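Endonuclease IV (Thermus thermophilus, PDB 3AAM) cleaves phosphodiester bonds at apurinic or apyrimidinic sites in DNA during base excision repair and also has 3'-5' exonuclease activity. Local coordinates at residues Lys14-Ala19 and Phe31-Lys36; Val74-Glu79 and Glu119-Ala124. All coordinates share one frame; numbering follows the deposited sequence.

Contact 1 of 2, residues Lys14-Ala19 and Phe31-Lys36; sequences KGVAGA and FQIFAK
With chi1 at 56°, I33 turns CG1 into the space between its own backbone N and carbonyl carbon and leaves CG2 anti to the carbonyl carbon, and the two branches reach different residues of helix 15-26. This is helix-on-strand packing in the TIM barrel: the 15-19 part of helix 15-26 lies outside strand 31-34, running nearly antiparallel to it at 158°, and the axes of these short segments come within 9.7 Å of each other. Such a separation leaves room for one layer of apolar side chains, and no hydrogen bond crosses it. The CB of A19 comes down on I33 CG2 at 3.6 Å, the closest approach between the segments. The longer branch of I33 extends its chain (chi2 170°) and carries CD1 to within 4.3 Å of V16 CG1, one helical turn nearer the N terminus. F31, two residues before I33 on the same side of the strand, approaches A19 obliquely, while I33 CG2 lies in the plane of its ring, at the edge. F54 of helix 48-60 touches both V16 and F31, so that helix borders the same layer. Q32, whose CB leaves the strand on the far side, touches H7 and donates from NE2 to E248 OE2. The contact is completed on the F31 side by its CE1, 4.4 Å from A19 CB.

Contact 2 of 2, residues Val74-Glu79 and Glu119-Ala124; sequences VNLGAE and EGALKA
The backbone from N75 to A78 folds into a type I beta turn that brings the CA of L76 to 5.1 Å from the CA of G120, so loop and helix pass almost backbone to backbone. In TIM-barrel terms, the loop that follows strand 66-69 and leads to helix 82-100 here leans on the outer helix 114-128. L76 carries the contact alone from the loop side. Its CG stands anti to the carbonyl carbon (chi1 -57°), which directs the isobutyl group at the helix, where the two methyls lie over the peptide link from G120 to A121, one toward each end. L76 CD2 rests against G120 C at 4.0 Å, and CD1 lies beside the backbone N and CA of A121, with the CB of A121 slightly farther off. Glycine allows this closeness, since a CB at G120 would point toward the loop and stand only about 3.1 Å from L76 CB. An alanine in place of L76 would keep CB but lose both methyls, and would probably open a gap over the G120-A121 backbone and leave the loop less firmly seated on the helix. The turn is braced from within by an Asx turn: N75 OD1 accepts the backbone N of G77 from above its carbonyl plane, with an N-H...O angle of 148°. The same oxygen also takes the backbone N of S111, linking the turn to the segment ahead of helix 114-128. Nearer the surface, E79 pairs with R113 and E119 with R116, consistent with neutralising two like charges whose nearest oxygens, E79 OE2 and E119 OE1, lie 6.7 Å apart.

Overall arrangement
From the N terminus, the chain passes strand 3-6 and enters helix 15-26, whose first turns meet strand 31-34 in contact 1; this closes a short loop of 11 residues and sets the first long helix against the barrel wall. Strand 66-69, next to 31-34 in the sheet, then leads into the loop of contact 2. That contact spans 39 residues, including helix 82-100 and strand 104-107, before helix 114-128 returns to it. The two contacts follow in series and neither nest nor cross. Their centres lie 24 Å apart and they do not touch, but helix 82-100 borders both, meeting V16 and A35 in one and V74 and A124 in the other.

Contact 1 of 2, residues Lys14-Ala19 and Phe31-Lys36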
loop_
_atom_site.group_PDB
_atom_site.type_symbol
_atom_site.label_atom_id
_atom_site.label_comp_id
_atom_site.label_asym_id
_atom_site.label_seq_id
_atom_site.Cartn_x
_atom_site.Cartn_y
_atom_site.Cartn_z
ATOM N N LYS A 14 -6.962 21.516 -6.165
ATOM C CA LYS A 14 -5.591 21.155 -6.518
ATOM C C LYS A 14 -5.516 19.750 -7.117
ATOM O O LYS A 14 -4.523 19.391 -7.747
ATOM C CB LYS A 14 -4.687 21.223 -5.284
ATOM C CG LYS A 14 -4.563 22.598 -4.652
ATOM C CD LYS A 14 -3.825 23.572 -5.555
ATOM C CE LYS A 14 -3.546 24.882 -4.831
ATOM N NZ LYS A 14 -2.732 24.651 -3.607
ATOM N N GLY A 15 -6.566 18.960 -6.915
ATOM C CA GLY A 15 -6.583 17.608 -7.446
ATOM C C GLY A 15 -5.382 16.788 -7.007
ATOM O O GLY A 15 -4.869 16.965 -5.900
ATOM N N VAL A 16 -4.925 15.888 -7.872
ATOM C CA VAL A 16 -3.776 15.055 -7.536
ATOM C C VAL A 16 -2.497 15.876 -7.413
ATOM O O VAL A 16 -1.552 15.471 -6.736
ATOM C CB VAL A 16 -3.560 13.934 -8.584
ATOM C CG1 VAL A 16 -4.760 12.998 -8.592
ATOM C CG2 VAL A 16 -3.345 14.534 -9.965
ATOM N N ALA A 17 -2.467 17.033 -8.066
ATOM C CA ALA A 17 -1.292 17.895 -8.001
ATOM C C ALA A 17 -1.115 18.397 -6.572
ATOM O O ALA A 17 0.006 18.616 -6.111
ATOM C CB ALA A 17 -1.451 19.073 -8.958
ATOM N N GLY A 18 -2.232 18.576 -5.872
ATOM C CA GLY A 18 -2.174 19.047 -4.501
ATOM C C GLY A 18 -1.411 18.100 -3.593
ATOM O O GLY A 18 -0.735 18.529 -2.657
ATOM N N ALA A 19 -1.519 16.804 -3.869
ATOM C CA ALA A 19 -0.826 15.805 -3.066
ATOM C C ALA A 19 0.682 15.930 -3.243
ATOM O O ALA A 19 1.440 15.800 -2.282
ATOM C CB ALA A 19 -1.290 14.401 -3.455
ATOM N N PHE A 31 4.954 9.078 -1.172
ATOM C CA PHE A 31 3.565 9.339 -0.814
ATOM C C PHE A 31 2.591 8.400 -1.512
ATOM O O PHE A 31 2.940 7.711 -2.472
ATOM C CB PHE A 31 3.188 10.813 -1.068
ATOM C CG PHE A 31 3.076 11.189 -2.519
ATOM C CD1 PHE A 31 1.855 11.103 -3.186
ATOM C CD2 PHE A 31 4.185 11.648 -3.217
ATOM C CE1 PHE A 31 1.745 11.473 -4.533
ATOM C CE2 PHE A 31 4.085 12.016 -4.557
ATOM C CZ PHE A 31 2.865 11.929 -5.215
ATOM N N GLN A 32 1.370 8.372 -0.996
ATOM C CA GLN A 32 0.320 7.514 -1.519
ATOM C C GLN A 32 -0.971 8.309 -1.639
ATOM O O GLN A 32 -1.234 9.191 -0.833
ATOM C CB GLN A 32 0.131 6.329 -0.566
ATOM C CG GLN A 32 -1.001 5.386 -0.916
ATOM C CD GLN A 32 -1.031 4.175 -0.007
ATOM O OE1 GLN A 32 -0.238 3.248 -0.164
ATOM N NE2 GLN A 32 -1.936 4.189 0.967
ATOM N N ILE A 33 -1.765 7.981 -2.652
ATOM C CA ILE A 33 -3.043 8.637 -2.894
ATOM C C ILE A 33 -4.034 7.623 -3.447
ATOM O O ILE A 33 -3.663 6.494 -3.776
ATOM C CB ILE A 33 -2.922 9.746 -3.957
ATOM C CG1 ILE A 33 -2.339 9.158 -5.248
ATOM C CG2 ILE A 33 -2.049 10.888 -3.451
ATOM C CD1 ILE A 33 -2.408 10.102 -6.447
ATOM N N PHE A 34 -5.298 8.028 -3.525
ATOM C CA PHE A 34 -6.336 7.194 -4.118
ATOM C C PHE A 34 -6.452 7.776 -5.522
ATOM O O PHE A 34 -5.947 8.871 -5.775
ATOM C CB PHE A 34 -7.684 7.366 -3.409
ATOM C CG PHE A 34 -7.760 6.723 -2.053
ATOM C CD1 PHE A 34 -7.492 5.369 -1.889
ATOM C CD2 PHE A 34 -8.145 7.470 -0.942
ATOM C CE1 PHE A 34 -7.606 4.765 -0.637
ATOM C CE2 PHE A 34 -8.263 6.875 0.317
ATOM C CZ PHE A 34 -7.991 5.520 0.468
ATOM N N ALA A 35 -7.101 7.053 -6.431
ATOM C CA ALA A 35 -7.293 7.543 -7.796
ATOM C C ALA A 35 -8.688 8.154 -7.927
ATOM O O ALA A 35 -9.034 8.735 -8.957
ATOM C CB ALA A 35 -7.112 6.406 -8.795
ATOM N N LYS A 36 -9.479 8.000 -6.870
ATOM C CA LYS A 36 -10.832 8.544 -6.785
ATOM C C LYS A 36 -11.319 8.315 -5.362
ATOM O O LYS A 36 -10.695 7.569 -4.607
ATOM C CB LYS A 36 -11.781 7.864 -7.783
ATOM C CG LYS A 36 -12.113 6.408 -7.492
ATOM C CD LYS A 36 -11.142 5.471 -8.167
ATOM C CE LYS A 36 -11.689 4.052 -8.211
ATOM N NZ LYS A 36 -10.839 3.181 -9.067
#

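Contact 2 of 2, residues Val74-Glu79 and Glu119-Ala124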
loop_
_atom_site.group_PDB
_atom_site.type_symbol
_atom_site.label_atom_id
_atom_site.label_comp_id
_atom_site.label_asym_id
_atom_site.label_seq_id
_atom_site.Cartn_x
_atom_site.Cartn_y
_atom_site.Cartn_z
ATOM N N VAL A 74 -13.076 -2.611 -3.354
ATOM C CA VAL A 74 -12.637 -3.667 -4.251
ATOM C C VAL A 74 -12.513 -5.016 -3.553
ATOM O O VAL A 74 -11.806 -5.148 -2.555
ATOM C CB VAL A 74 -11.281 -3.309 -4.896
ATOM C CG1 VAL A 74 -10.824 -4.435 -5.811
ATOM C CG2 VAL A 74 -11.411 -2.016 -5.680
ATOM N N ASN A 75 -13.227 -6.012 -4.067
ATOM C CA ASN A 75 -13.156 -7.360 -3.515
ATOM C C ASN A 75 -12.972 -8.348 -4.662
ATOM O O ASN A 75 -13.940 -8.826 -5.255
ATOM C CB ASN A 75 -14.419 -7.713 -2.728
ATOM C CG ASN A 75 -14.339 -9.100 -2.107
ATOM O OD1 ASN A 75 -13.323 -9.787 -2.227
ATOM N ND2 ASN A 75 -15.409 -9.515 -1.439
ATOM N N LEU A 76 -11.716 -8.646 -4.968
ATOM C CA LEU A 76 -11.386 -9.559 -6.051
ATOM C C LEU A 76 -11.768 -11.007 -5.763
ATOM O O LEU A 76 -11.638 -11.863 -6.634
ATOM C CB LEU A 76 -9.890 -9.474 -6.358
ATOM C CG LEU A 76 -9.372 -8.077 -6.715
ATOM C CD1 LEU A 76 -7.851 -8.122 -6.794
ATOM C CD2 LEU A 76 -9.979 -7.599 -8.031
ATOM N N GLY A 77 -12.249 -11.273 -4.551
ATOM C CA GLY A 77 -12.647 -12.627 -4.203
ATOM C C GLY A 77 -14.148 -12.848 -4.288
ATOM O O GLY A 77 -14.630 -13.965 -4.094
ATOM N N ALA A 78 -14.893 -11.791 -4.594
ATOM C CA ALA A 78 -16.345 -11.885 -4.682
ATOM C C ALA A 78 -16.807 -12.853 -5.759
ATOM O O ALA A 78 -16.251 -12.893 -6.855
ATOM C CB ALA A 78 -16.945 -10.506 -4.943
ATOM N N GLU A 79 -17.830 -13.638 -5.434
ATOM C CA GLU A 79 -18.396 -14.585 -6.384
ATOM C C GLU A 79 -19.475 -13.884 -7.208
ATOM O O GLU A 79 -19.668 -14.198 -8.382
ATOM C CB GLU A 79 -19.004 -15.784 -5.650
ATOM C CG GLU A 79 -17.977 -16.788 -5.135
ATOM C CD GLU A 79 -17.157 -17.413 -6.253
ATOM O OE1 GLU A 79 -17.761 -17.936 -7.214
ATOM O OE2 GLU A 79 -15.910 -17.389 -6.175
ATOM N N GLU A 119 -7.572 -14.606 -10.321
ATOM C CA GLU A 119 -8.300 -14.379 -11.563
ATOM C C GLU A 119 -8.658 -12.895 -11.687
ATOM O O GLU A 119 -8.483 -12.290 -12.747
ATOM C CB GLU A 119 -9.579 -15.228 -11.605
ATOM C CG GLU A 119 -10.480 -14.889 -12.785
ATOM C CD GLU A 119 -11.785 -15.654 -12.785
ATOM O OE1 GLU A 119 -12.271 -16.005 -11.688
ATOM O OE2 GLU A 119 -12.335 -15.889 -13.888
ATOM N N GLY A 120 -9.147 -12.315 -10.596
ATOM C CA GLY A 120 -9.512 -10.907 -10.603
ATOM C C GLY A 120 -8.339 -9.972 -10.841
ATOM O O GLY A 120 -8.432 -9.042 -11.643
ATOM N N ALA A 121 -7.232 -10.206 -10.141
ATOM C CA ALA A 121 -6.049 -9.369 -10.302
ATOM C C ALA A 121 -5.562 -9.394 -11.747
ATOM O O ALA A 121 -5.261 -8.351 -12.327
ATOM C CB ALA A 121 -4.940 -9.844 -9.370
ATOM N N LEU A 122 -5.485 -10.587 -12.326
ATOM C CA LEU A 122 -5.028 -10.719 -13.706
ATOM C C LEU A 122 -5.974 -10.058 -14.702
ATOM O O LEU A 122 -5.529 -9.455 -15.675
ATOM C CB LEU A 122 -4.838 -12.196 -14.056
ATOM C CG LEU A 122 -3.636 -12.852 -13.372
ATOM C CD1 LEU A 122 -3.617 -14.345 -13.658
ATOM C CD2 LEU A 122 -2.356 -12.191 -13.866
ATOM N N LYS A 123 -7.279 -10.165 -14.461
ATOM C CA LYS A 123 -8.259 -9.561 -15.357
ATOM C C LYS A 123 -8.141 -8.038 -15.345
ATOM O O LYS A 123 -8.263 -7.393 -16.384
ATOM C CB LYS A 123 -9.678 -9.981 -14.956
ATOM C CG LYS A 123 -10.765 -9.513 -15.922
ATOM C CD LYS A 123 -10.541 -10.067 -17.320
ATOM C CE LYS A 123 -11.615 -9.591 -18.287
ATOM N NZ LYS A 123 -11.401 -10.129 -19.660
ATOM N N ALA A 124 -7.904 -7.465 -14.168
ATOM C CA ALA A 124 -7.765 -6.018 -14.045
ATOM C C ALA A 124 -6.555 -5.538 -14.841
ATOM O O ALA A 124 -6.619 -4.521 -15.535
ATOM C CB ALA A 124 -7.622 -5.624 -12.576
#